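Local coordinates for aldehyde dehydrogenase family protein (Pseudomonas syringae pv. tomato, PDB 6X9L) that oxidises long-chain aliphatic aldehydes with NAD+ as the probable electron acceptor, and is captured here with NAD+ and octanal in its active site, at residues 41-46 / 367-372; 128-133 / 471-476; 144-149 / 477-482; 287-292 / 332-337. The protein carries 1 engineered substitution. All blocks are in the same frame, centred on the assembly; numbering follows the deposited sequence.

Contact 1: 41-46 / 367-372; sequences TEEVVA and HEQGFY
A two-stranded hairpin of the aldehyde dehydrogenase fold, strand 33-38 against strand 43-49, presents its turn to the loop that joins strands 355-358 and 376-379, and the loop meets E42 of the turn. This residue is the centre of the contact. Its CG sits anti to the carbonyl carbon (chi1 -73°), and with the chain extended beyond it the carboxylate reaches the backbone of 367-372. There G370 N gives a nearly straight bond to E42 OE2, 2.9 Å long with 170° at the hydrogen, and OE2 accepts on its anti lone pair, away from OE1. R363 is the second partner of OE2, in a salt bridge, and the same arginine also bonds to the carbonyl of E368. The aliphatic part of E42 lies against the far end of the F371 ring: E42 CG is 3.4 Å from F371 CZ, and E42 OE1 lies 3.6 Å from F371 CE1, the carboxylate and ring planes standing 47° apart. F371 is the centre of an inverse gamma turn, and G370 before it adopts a positive-phi conformation that suits glycine. On the exposed side, the amide of Q369 comes up to T41; its NE2 is 3.1 Å from T41 O, but the angle is too poor for a hydrogen bond. The backbone of F371 bonds to P39 on the hairpin side and to I333 on the other. With a backbone N-H and an arginine both converging on OE2, E42 probably stays ionised, its negative charge matched by R363 and the G370 N-H, alongside the F371-P39 backbone bond and the packing of E42 on F371.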
# COMPACT_ATOMS: atom_id res chain seq x y z
N THR A 41 15.91 -23.98 28.38
CA THR A 41 17.03 -24.15 29.30
C THR A 41 17.86 -22.91 29.52
O THR A 41 18.72 -22.91 30.41
CB THR A 41 17.97 -25.26 28.82
OG1 THR A 41 18.51 -24.86 27.55
CG2 THR A 41 17.21 -26.59 28.66
N GLU A 42 17.65 -21.84 28.75
CA GLU A 42 18.43 -20.61 28.87
C GLU A 42 19.90 -20.80 28.50
O GLU A 42 20.73 -20.00 28.91
CB GLU A 42 18.34 -20.01 30.27
CG GLU A 42 17.00 -19.36 30.58
CD GLU A 42 16.88 -18.94 32.03
OE1 GLU A 42 17.35 -17.83 32.36
OE2 GLU A 42 16.33 -19.72 32.83
N GLU A 43 20.26 -21.84 27.75
CA GLU A 43 21.62 -22.06 27.28
C GLU A 43 21.76 -21.64 25.82
O GLU A 43 20.86 -21.86 25.00
CB GLU A 43 22.01 -23.53 27.43
CG GLU A 43 21.51 -24.17 28.71
CD GLU A 43 22.56 -24.25 29.80
OE1 GLU A 43 22.50 -25.23 30.58
OE2 GLU A 43 23.43 -23.35 29.88
N VAL A 44 22.90 -21.03 25.49
CA VAL A 44 23.20 -20.74 24.09
C VAL A 44 23.52 -22.06 23.42
O VAL A 44 24.37 -22.83 23.89
CB VAL A 44 24.34 -19.72 23.93
CG1 VAL A 44 24.63 -18.99 25.23
CG2 VAL A 44 25.60 -20.37 23.36
N VAL A 45 22.81 -22.35 22.34
CA VAL A 45 22.94 -23.61 21.63
C VAL A 45 23.62 -23.45 20.29
O VAL A 45 23.81 -24.44 19.58
CB VAL A 45 21.57 -24.29 21.46
CG1 VAL A 45 20.99 -24.64 22.82
CG2 VAL A 45 20.61 -23.37 20.73
N ALA A 46 24.00 -22.23 19.92
CA ALA A 46 24.55 -22.01 18.60
C ALA A 46 24.77 -20.52 18.40
O ALA A 46 24.28 -19.68 19.16
CB ALA A 46 23.64 -22.58 17.51
N HIS A 367 9.52 -25.63 36.87
CA HIS A 367 10.34 -25.25 35.72
C HIS A 367 10.95 -23.89 36.02
O HIS A 367 10.62 -22.89 35.37
CB HIS A 367 9.54 -25.22 34.44
CG HIS A 367 8.94 -26.54 34.08
ND1 HIS A 367 7.66 -26.90 34.44
CD2 HIS A 367 9.45 -27.59 33.40
CE1 HIS A 367 7.40 -28.11 33.99
NE2 HIS A 367 8.47 -28.55 33.35
N GLU A 368 11.82 -23.84 37.04
CA GLU A 368 12.47 -22.58 37.39
C GLU A 368 13.53 -22.20 36.36
O GLU A 368 13.75 -21.01 36.11
CB GLU A 368 13.06 -22.67 38.80
CG GLU A 368 12.04 -22.41 39.93
CD GLU A 368 11.07 -23.57 40.18
OE1 GLU A 368 11.45 -24.74 39.97
OE2 GLU A 368 9.92 -23.31 40.61
N GLN A 369 14.20 -23.18 35.76
CA GLN A 369 15.05 -22.93 34.60
C GLN A 369 14.21 -22.91 33.32
O GLN A 369 13.44 -23.85 33.08
CB GLN A 369 16.14 -24.00 34.52
CG GLN A 369 17.45 -23.51 33.96
CD GLN A 369 18.21 -24.61 33.26
OE1 GLN A 369 17.64 -25.65 32.94
NE2 GLN A 369 19.50 -24.39 33.02
N GLY A 370 14.34 -21.86 32.52
CA GLY A 370 13.52 -21.71 31.34
C GLY A 370 12.43 -20.65 31.51
O GLY A 370 11.89 -20.45 32.61
N PHE A 371 12.08 -19.99 30.41
CA PHE A 371 11.18 -18.83 30.46
C PHE A 371 9.73 -19.22 30.57
O PHE A 371 8.86 -18.65 29.91
CB PHE A 371 11.44 -17.94 29.25
CG PHE A 371 12.85 -17.47 29.18
CD1 PHE A 371 13.42 -16.81 30.28
CD2 PHE A 371 13.65 -17.75 28.09
CE1 PHE A 371 14.74 -16.41 30.27
CE2 PHE A 371 14.97 -17.35 28.07
CZ PHE A 371 15.51 -16.68 29.17
N TYR A 372 9.46 -20.19 31.44
CA TYR A 372 8.12 -20.74 31.58
C TYR A 372 7.21 -19.74 32.28
O TYR A 372 7.52 -19.30 33.40
CB TYR A 372 8.21 -22.05 32.35
CG TYR A 372 8.92 -23.15 31.59
CD1 TYR A 372 8.23 -23.95 30.68
CD2 TYR A 372 10.28 -23.39 31.77
CE1 TYR A 372 8.88 -24.96 29.98
CE2 TYR A 372 10.92 -24.39 31.09
CZ TYR A 372 10.21 -25.16 30.19
OH TYR A 372 10.86 -26.15 29.51

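Contact 2: 128-133 / 471-476; sequences DLLATY and HGFEEY
F473 projects from helix 469-474 into a pocket lined by the C-terminal end of helix 117-129 and the turn after it, and the contact is a small aromatic and aliphatic cluster with a T-shaped ring pair at its heart. In F473, Y133 and L129 the bond to CB points toward the opposite segment, and all three have CG anti to the backbone N. The edge of F473 points at the face of Y133: centroids lie 5.0 Å apart, planes at 71°, and F473 CE2 stands over the centre of the tyrosine ring, 3.6 Å from Y133 CD2. While its edge is used this way, the face of the same phenylalanine receives a methyl group. L129 CD2 makes a CH-pi contact 3.4 Å from the centroid of the F473 ring, only 12° off the ring normal. Y133 goes on past F473 to a polar end: Y133 OH donates to E474 OE2 at 3.1 Å, on the lone pair turned away from the other carboxylate oxygen. E474 OE2 lies in the plane of the tyrosine ring, whereas the carboxylate itself is turned 84° to it. R146 of strand 143-155 makes a long, weak ion pair with E474 OE2. Outside the two segments, F473 also touches A174 and A175, and L130 packs against helix 75-91. The turn that delivers Y133 is tied by L129 O, which accepts from Y133 N and T132 N, each 3.2 Å away. A second leucine completes the group, with L130 CD2 approaching F473 CZ at 4.2 Å.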
# COMPACT_ATOMS: atom_id res chain seq x y z
N ASP A 128 -0.32 -24.29 -6.60
CA ASP A 128 -1.58 -24.52 -7.30
C ASP A 128 -2.06 -23.26 -7.98
O ASP A 128 -2.75 -23.32 -9.01
CB ASP A 128 -2.66 -24.99 -6.33
CG ASP A 128 -2.29 -26.27 -5.61
OD1 ASP A 128 -1.45 -27.04 -6.12
OD2 ASP A 128 -2.87 -26.51 -4.53
N LEU A 129 -1.71 -22.11 -7.41
CA LEU A 129 -2.26 -20.84 -7.84
C LEU A 129 -1.78 -20.47 -9.25
O LEU A 129 -2.55 -19.93 -10.06
CB LEU A 129 -1.84 -19.80 -6.80
CG LEU A 129 -2.29 -18.36 -6.81
CD1 LEU A 129 -2.30 -17.93 -5.37
CD2 LEU A 129 -1.31 -17.57 -7.61
N LEU A 130 -0.52 -20.78 -9.56
CA LEU A 130 0.02 -20.45 -10.86
C LEU A 130 -0.71 -21.18 -11.99
O LEU A 130 -0.62 -20.75 -13.14
CB LEU A 130 1.53 -20.75 -10.88
CG LEU A 130 2.37 -19.71 -10.12
CD1 LEU A 130 3.72 -20.25 -9.72
CD2 LEU A 130 2.53 -18.42 -10.95
N ALA A 131 -1.44 -22.25 -11.67
CA ALA A 131 -2.10 -23.05 -12.70
C ALA A 131 -3.25 -22.31 -13.36
O ALA A 131 -3.60 -22.60 -14.51
CB ALA A 131 -2.63 -24.35 -12.10
N THR A 132 -3.85 -21.36 -12.66
CA THR A 132 -5.04 -20.68 -13.12
C THR A 132 -4.86 -19.18 -13.27
O THR A 132 -5.65 -18.56 -14.00
CB THR A 132 -6.20 -20.93 -12.15
OG1 THR A 132 -5.79 -20.55 -10.83
CG2 THR A 132 -6.60 -22.41 -12.13
N TYR A 133 -3.87 -18.59 -12.62
CA TYR A 133 -3.78 -17.14 -12.57
C TYR A 133 -3.57 -16.55 -13.96
O TYR A 133 -2.70 -16.98 -14.72
CB TYR A 133 -2.63 -16.72 -11.65
CG TYR A 133 -2.70 -15.25 -11.35
CD1 TYR A 133 -2.13 -14.33 -12.22
CD2 TYR A 133 -3.38 -14.77 -10.23
CE1 TYR A 133 -2.22 -12.98 -11.97
CE2 TYR A 133 -3.48 -13.43 -9.97
CZ TYR A 133 -2.90 -12.54 -10.86
OH TYR A 133 -2.96 -11.19 -10.64
N HIS A 471 -4.75 -13.18 -2.73
CA HIS A 471 -4.52 -11.81 -2.25
C HIS A 471 -3.06 -11.57 -1.92
O HIS A 471 -2.46 -10.59 -2.37
CB HIS A 471 -5.37 -11.53 -1.02
CG HIS A 471 -6.82 -11.36 -1.33
ND1 HIS A 471 -7.64 -12.42 -1.65
CD2 HIS A 471 -7.60 -10.25 -1.38
CE1 HIS A 471 -8.86 -11.98 -1.88
NE2 HIS A 471 -8.86 -10.67 -1.73
N GLY A 472 -2.47 -12.46 -1.11
CA GLY A 472 -1.06 -12.33 -0.77
C GLY A 472 -0.17 -12.39 -1.99
O GLY A 472 0.85 -11.70 -2.05
N PHE A 473 -0.56 -13.19 -2.98
CA PHE A 473 0.20 -13.28 -4.22
C PHE A 473 0.21 -11.95 -4.98
O PHE A 473 1.23 -11.55 -5.56
CB PHE A 473 -0.41 -14.42 -5.06
CG PHE A 473 0.17 -14.59 -6.43
CD1 PHE A 473 1.43 -15.14 -6.60
CD2 PHE A 473 -0.57 -14.24 -7.54
CE1 PHE A 473 1.95 -15.33 -7.86
CE2 PHE A 473 -0.05 -14.42 -8.81
CZ PHE A 473 1.21 -14.97 -8.97
N GLU A 474 -0.92 -11.24 -4.96
CA GLU A 474 -1.02 -9.99 -5.71
C GLU A 474 -0.25 -8.84 -5.06
O GLU A 474 0.06 -7.86 -5.75
CB GLU A 474 -2.49 -9.63 -5.91
CG GLU A 474 -3.22 -10.64 -6.82
CD GLU A 474 -4.61 -10.20 -7.24
OE1 GLU A 474 -5.32 -9.55 -6.44
OE2 GLU A 474 -5.01 -10.52 -8.38
N GLU A 475 0.12 -8.95 -3.78
CA GLU A 475 0.99 -7.97 -3.16
C GLU A 475 2.36 -7.90 -3.81
O GLU A 475 3.07 -6.91 -3.64
CB GLU A 475 1.16 -8.28 -1.67
CG GLU A 475 -0.14 -8.27 -0.91
CD GLU A 475 -0.67 -6.87 -0.67
OE1 GLU A 475 0.14 -5.92 -0.68
OE2 GLU A 475 -1.91 -6.72 -0.48
N TYR A 476 2.76 -8.92 -4.57
CA TYR A 476 4.05 -8.92 -5.23
C TYR A 476 3.97 -8.64 -6.72
O TYR A 476 4.98 -8.75 -7.42
CB TYR A 476 4.77 -10.25 -4.97
CG TYR A 476 5.08 -10.44 -3.51
CD1 TYR A 476 6.28 -9.97 -2.97
CD2 TYR A 476 4.17 -11.05 -2.66
CE1 TYR A 476 6.55 -10.12 -1.63
CE2 TYR A 476 4.45 -11.22 -1.33
CZ TYR A 476 5.64 -10.75 -0.81
OH TYR A 476 5.92 -10.92 0.53

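Contact 3: 144-149 / 477-482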
# COMPACT_ATOMS: atom_id res chain seq x y z
N ILE A 144 -4.48 -5.56 -19.46
CA ILE A 144 -3.91 -5.51 -18.12
C ILE A 144 -2.90 -6.63 -17.99
O ILE A 144 -3.24 -7.81 -18.16
CB ILE A 144 -4.99 -5.65 -17.04
CG1 ILE A 144 -6.22 -4.80 -17.38
CG2 ILE A 144 -4.40 -5.36 -15.65
CD1 ILE A 144 -6.05 -3.34 -17.16
N GLU A 145 -1.65 -6.29 -17.70
CA GLU A 145 -0.63 -7.29 -17.45
C GLU A 145 -0.15 -7.16 -16.01
O GLU A 145 0.13 -6.05 -15.55
CB GLU A 145 0.52 -7.14 -18.45
CG GLU A 145 0.07 -7.36 -19.90
CD GLU A 145 1.23 -7.45 -20.88
OE1 GLU A 145 2.39 -7.45 -20.42
OE2 GLU A 145 0.96 -7.52 -22.10
N ARG A 146 -0.09 -8.27 -15.30
CA ARG A 146 0.39 -8.31 -13.93
C ARG A 146 1.82 -8.81 -13.94
O ARG A 146 2.10 -9.90 -14.47
CB ARG A 146 -0.52 -9.19 -13.08
CG ARG A 146 -1.92 -8.62 -12.92
CD ARG A 146 -1.87 -7.40 -12.03
NE ARG A 146 -2.78 -7.55 -10.90
CZ ARG A 146 -2.57 -7.08 -9.67
NH1 ARG A 146 -1.46 -6.41 -9.37
NH2 ARG A 146 -3.48 -7.29 -8.73
N GLU A 147 2.74 -8.02 -13.39
CA GLU A 147 4.16 -8.31 -13.46
C GLU A 147 4.76 -8.30 -12.06
O GLU A 147 4.27 -7.59 -11.18
CB GLU A 147 4.91 -7.29 -14.32
CG GLU A 147 4.38 -7.15 -15.71
CD GLU A 147 5.05 -6.02 -16.48
OE1 GLU A 147 4.73 -5.89 -17.70
OE2 GLU A 147 5.88 -5.29 -15.89
N PRO A 148 5.83 -9.08 -11.84
CA PRO A 148 6.52 -9.02 -10.55
C PRO A 148 7.06 -7.62 -10.31
O PRO A 148 7.52 -6.96 -11.23
CB PRO A 148 7.65 -10.04 -10.71
CG PRO A 148 7.80 -10.21 -12.16
CD PRO A 148 6.43 -10.07 -12.73
N ILE A 149 6.98 -7.18 -9.06
CA ILE A 149 7.44 -5.83 -8.77
C ILE A 149 8.96 -5.74 -8.71
O ILE A 149 9.52 -4.66 -8.90
CB ILE A 149 6.77 -5.32 -7.48
CG1 ILE A 149 7.08 -3.84 -7.26
CG2 ILE A 149 7.18 -6.18 -6.28
CD1 ILE A 149 6.15 -3.19 -6.26
N LEU A 477 2.80 -8.23 -7.22
CA LEU A 477 2.64 -7.86 -8.62
C LEU A 477 2.38 -6.37 -8.76
O LEU A 477 1.60 -5.80 -8.01
CB LEU A 477 1.49 -8.64 -9.26
CG LEU A 477 1.63 -10.16 -9.17
CD1 LEU A 477 0.31 -10.81 -9.52
CD2 LEU A 477 2.77 -10.67 -10.05
N GLU A 478 3.06 -5.75 -9.73
CA GLU A 478 2.63 -4.46 -10.24
C GLU A 478 1.43 -4.63 -11.15
O GLU A 478 1.01 -5.74 -11.47
CB GLU A 478 3.75 -3.76 -10.99
CG GLU A 478 4.75 -3.06 -10.12
CD GLU A 478 4.18 -1.83 -9.42
OE1 GLU A 478 4.99 -1.07 -8.85
OE2 GLU A 478 2.93 -1.62 -9.44
N THR A 479 0.90 -3.50 -11.60
CA THR A 479 -0.27 -3.49 -12.47
C THR A 479 0.02 -2.56 -13.64
O THR A 479 0.40 -1.39 -13.45
CB THR A 479 -1.51 -3.05 -11.68
OG1 THR A 479 -1.88 -4.12 -10.80
CG2 THR A 479 -2.68 -2.70 -12.59
N LYS A 480 -0.14 -3.08 -14.86
CA LYS A 480 0.18 -2.33 -16.05
C LYS A 480 -1.03 -2.29 -16.97
O LYS A 480 -1.70 -3.30 -17.17
CB LYS A 480 1.38 -2.93 -16.78
CG LYS A 480 1.67 -2.27 -18.10
CD LYS A 480 2.82 -2.97 -18.80
CE LYS A 480 4.16 -2.49 -18.25
NZ LYS A 480 5.27 -3.29 -18.79
N ALA A 481 -1.31 -1.11 -17.53
CA ALA A 481 -2.35 -0.95 -18.54
C ALA A 481 -1.69 -0.64 -19.86
O ALA A 481 -0.91 0.32 -19.96
CB ALA A 481 -3.36 0.14 -18.17
N ILE A 482 -1.95 -1.47 -20.86
CA ILE A 482 -1.48 -1.21 -22.21
C ILE A 482 -2.67 -0.73 -23.01
O ILE A 482 -3.40 -1.54 -23.58
CB ILE A 482 -0.83 -2.45 -22.83
CG1 ILE A 482 0.29 -2.94 -21.92
CG2 ILE A 482 -0.26 -2.14 -24.22
CD1 ILE A 482 0.93 -4.19 -22.42
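Bends at chi2 and chi3 curl R146 across to the opposite strand, where NH1 points straight at E478 O (3.3 Å, 172°) in a weak bond; T479 OG1 lies over one face of the guanidinium. K480, extended until a turn at chi3 (-81°), carries its ammonium to the fully stretched E147 and forms a salt bridge, K480 NZ to E147 OE1 2.9 Å, on the syn lone pair. Both groups have further partners in the second subunit: E147 OE2 meets Y459 there, and K480 NZ the carbonyl of I438. The backbones run antiparallel with a marked twist, 148° between strand directions. E145 and K480 form the firm hydrogen-bonded pair, E145 N to K480 O 3.0 Å and K480 N to E145 O 3.1 Å; farther along, E478 N reaches E147 O, almost along the C=O axis. E145, E147, E478 and K480 share one face, turned to the second subunit, where R466 of that subunit binds E478. Strand 143-155 also pairs with 136-138, P148 rests on helix 53-71, and A481 and I482 pair in parallel with a strand of the second subunit, so the sheet continues through the dimer interface.

Contact 4: 287-292 / 332-337; sequences VGQSAS and PIANEA. Engineered in segment 287-292: A291 (natural residue Cys). With OYA (octanal), chain C; NAD (nicotinamide-adenine-dinucleotide), chain D.
In the loop carrying residue 291 (natively Cys, probably the nucleophile as in the family), Q289 reaches across to the turn ahead of helix 336-351. The close-packed part is where its extended side chain meets A334: A334 N donates to Q289 OE1 at 2.6 Å, with 147° at the hydrogen, in the plane of the amide and on a lone pair. I333 crosses Q289 obliquely, and its CD1 also touches V287 CG2 at 3.7 Å, the two side chains crossing at about a right angle. On the amide nitrogen side the fit is looser, and a water mediates. It accepts from Q289 NE2 at 3.0 Å and donates to P332 O at 2.7 Å, so both ends of one amide are tied to the 332-337 backbone, one directly and one through water. W158 packs on Q289 and A334, while N335 caps the helix through Q338 N. Past Q289 the loop parts from 332-337 and turns to the ligands. The engineered A291 bonds through its N to octanal OAB (3.2 Å, 139°), and the serine hydroxyls come near the aldehyde carbon: S290 OG is 3.3 Å and S292 OG 3.2 Å from octanal C10. N159, which holds Q289 O, also lines the octanal pocket. An N-H on the aldehyde oxygen is consistent with the family's oxyanion hole, where it would help polarise the carbonyl.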
# COMPACT_ATOMS: atom_id res chain seq x y z
N VAL A 287 1.48 -20.37 23.35
CA VAL A 287 1.65 -19.70 24.64
C VAL A 287 1.40 -18.20 24.48
O VAL A 287 2.16 -17.35 24.98
CB VAL A 287 3.02 -20.04 25.26
CG1 VAL A 287 4.13 -19.85 24.29
CG2 VAL A 287 3.28 -19.26 26.55
N GLY A 288 0.30 -17.86 23.80
CA GLY A 288 -0.05 -16.48 23.57
C GLY A 288 0.84 -15.72 22.61
O GLY A 288 0.62 -14.52 22.42
N GLN A 289 1.84 -16.36 22.00
CA GLN A 289 2.79 -15.63 21.16
C GLN A 289 2.29 -15.64 19.71
O GLN A 289 2.84 -16.30 18.83
CB GLN A 289 4.18 -16.23 21.29
CG GLN A 289 4.76 -16.14 22.70
CD GLN A 289 5.98 -17.02 22.87
OE1 GLN A 289 7.03 -16.58 23.33
NE2 GLN A 289 5.84 -18.27 22.48
N SER A 290 1.22 -14.88 19.50
CA SER A 290 0.54 -14.84 18.21
C SER A 290 -0.30 -13.56 18.13
O SER A 290 -1.12 -13.29 19.02
CB SER A 290 -0.33 -16.07 18.05
OG SER A 290 -1.27 -15.85 17.04
N ALA A 291 -0.08 -12.77 17.07
CA ALA A 291 -0.72 -11.46 16.97
C ALA A 291 -2.24 -11.57 16.86
O ALA A 291 -2.98 -10.71 17.34
CB ALA A 291 -0.15 -10.69 15.78
N SER A 292 -2.74 -12.61 16.19
CA SER A 292 -4.17 -12.71 15.98
C SER A 292 -4.89 -13.42 17.11
O SER A 292 -6.11 -13.60 17.03
CB SER A 292 -4.44 -13.41 14.65
OG SER A 292 -3.75 -14.64 14.59
N PRO A 332 7.94 -22.83 26.92
CA PRO A 332 8.20 -21.53 27.55
C PRO A 332 7.92 -20.38 26.59
O PRO A 332 7.73 -20.56 25.38
CB PRO A 332 9.69 -21.61 27.91
CG PRO A 332 10.27 -22.56 26.91
CD PRO A 332 9.18 -23.55 26.59
N ILE A 333 7.86 -19.18 27.17
CA ILE A 333 7.96 -17.99 26.35
C ILE A 333 9.24 -18.13 25.53
O ILE A 333 10.20 -18.79 25.96
CB ILE A 333 7.95 -16.72 27.21
CG1 ILE A 333 6.55 -16.52 27.76
CG2 ILE A 333 8.34 -15.48 26.39
CD1 ILE A 333 5.54 -16.27 26.67
N ALA A 334 9.24 -17.55 24.33
CA ALA A 334 10.26 -17.85 23.32
C ALA A 334 11.66 -17.34 23.67
O ALA A 334 12.64 -17.89 23.14
CB ALA A 334 9.82 -17.27 21.98
N ASN A 335 11.78 -16.32 24.52
CA ASN A 335 13.09 -15.73 24.82
C ASN A 335 13.00 -14.78 26.01
O ASN A 335 11.92 -14.31 26.41
CB ASN A 335 13.68 -15.00 23.60
CG ASN A 335 12.70 -14.03 22.92
OD1 ASN A 335 12.43 -12.94 23.45
ND2 ASN A 335 12.21 -14.40 21.73
N GLU A 336 14.18 -14.46 26.56
CA GLU A 336 14.27 -13.74 27.82
C GLU A 336 13.62 -12.36 27.74
O GLU A 336 12.88 -11.96 28.65
CB GLU A 336 15.73 -13.61 28.24
CG GLU A 336 15.89 -12.85 29.54
CD GLU A 336 17.21 -13.11 30.22
OE1 GLU A 336 18.20 -13.42 29.52
OE2 GLU A 336 17.24 -13.02 31.47
N ALA A 337 13.90 -11.61 26.68
CA ALA A 337 13.25 -10.32 26.49
C ALA A 337 11.73 -10.43 26.53
O ALA A 337 11.06 -9.71 27.28
CB ALA A 337 13.71 -9.69 25.17
C14 OYA C . -4.41 -21.78 13.76
C5 OYA C . -3.53 -20.56 13.96
C6 OYA C . -2.60 -20.43 12.77
C11 OYA C . -1.42 -19.56 13.15
C7 OYA C . -1.77 -18.09 13.01
C8 OYA C . -0.50 -17.29 13.30
C9 OYA C . -0.59 -15.85 12.81
C10 OYA C . -0.59 -14.88 13.98
OAB OYA C . 0.47 -14.49 14.44
PA NAD D . 9.79 -7.07 16.17
O1A NAD D . 8.92 -5.99 15.64
O2A NAD D . 10.56 -6.68 17.37
O5B NAD D . 10.78 -7.64 15.02
C5B NAD D . 10.28 -8.15 13.80
C4B NAD D . 11.40 -8.20 12.75
O4B NAD D . 11.86 -6.89 12.50
C3B NAD D . 12.63 -8.98 13.21
O3B NAD D . 13.17 -9.65 12.08
C2B NAD D . 13.59 -7.90 13.67
O2B NAD D . 14.95 -8.27 13.53
C1B NAD D . 13.27 -6.81 12.69
N9A NAD D . 13.52 -5.46 13.19
C8A NAD D . 13.50 -5.00 14.49
N7A NAD D . 13.72 -3.66 14.44
C5A NAD D . 13.88 -3.29 13.15
C6A NAD D . 14.12 -2.07 12.54
N6A NAD D . 14.09 -0.95 13.26
N1A NAD D . 14.21 -2.01 11.17
C2A NAD D . 14.06 -3.14 10.40
N3A NAD D . 13.82 -4.36 11.00
C4A NAD D . 13.74 -4.41 12.35
O3 NAD D . 8.87 -8.38 16.35
PN NAD D . 8.47 -9.15 17.71
O1N NAD D . 7.69 -8.24 18.58
O2N NAD D . 9.66 -9.84 18.26
O5D NAD D . 7.48 -10.20 16.94
C5D NAD D . 6.19 -10.42 17.43
C4D NAD D . 5.25 -9.37 16.84
O4D NAD D . 4.95 -9.69 15.49
C3D NAD D . 3.92 -9.35 17.58
O3D NAD D . 3.44 -8.03 17.61
C2D NAD D . 3.03 -10.14 16.66
O2D NAD D . 1.67 -9.83 16.83
C1D NAD D . 3.56 -9.72 15.29
N1N NAD D . 3.08 -10.69 14.31
C2N NAD D . 2.17 -10.31 13.36
C3N NAD D . 1.67 -11.23 12.45
C7N NAD D . 0.66 -10.86 11.41
O7N NAD D . 0.47 -11.78 10.37
N7N NAD D . -0.04 -9.72 11.48
C4N NAD D . 2.10 -12.55 12.51
C5N NAD D . 3.01 -12.94 13.48
C6N NAD D . 3.49 -12.00 14.39
O HOH W 1 7.45 -20.83 22.68

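From the N terminus, residues 41-46 open the loop that contact 1 closes at 367-372, joining the early hairpin to the domain of the seven-stranded sheet. Inside that loop, 128-133 and then 144-149 begin contacts 2 and 3, which close only after it, at 471-476 and 477-482; both therefore cross contact 1, and they cross each other. Contact 4, from 287-292 to 332-337, closes the shortest loop and is nested within all three. Contacts 1 and 4 meet through F371 O and I333 N, probably hydrogen-bonded. On the opposite side of the chain's centre, contacts 2 and 3 are joined by Y476 O and I149 N, binding the C-terminal segment to helix 117-129 and strand 143-155.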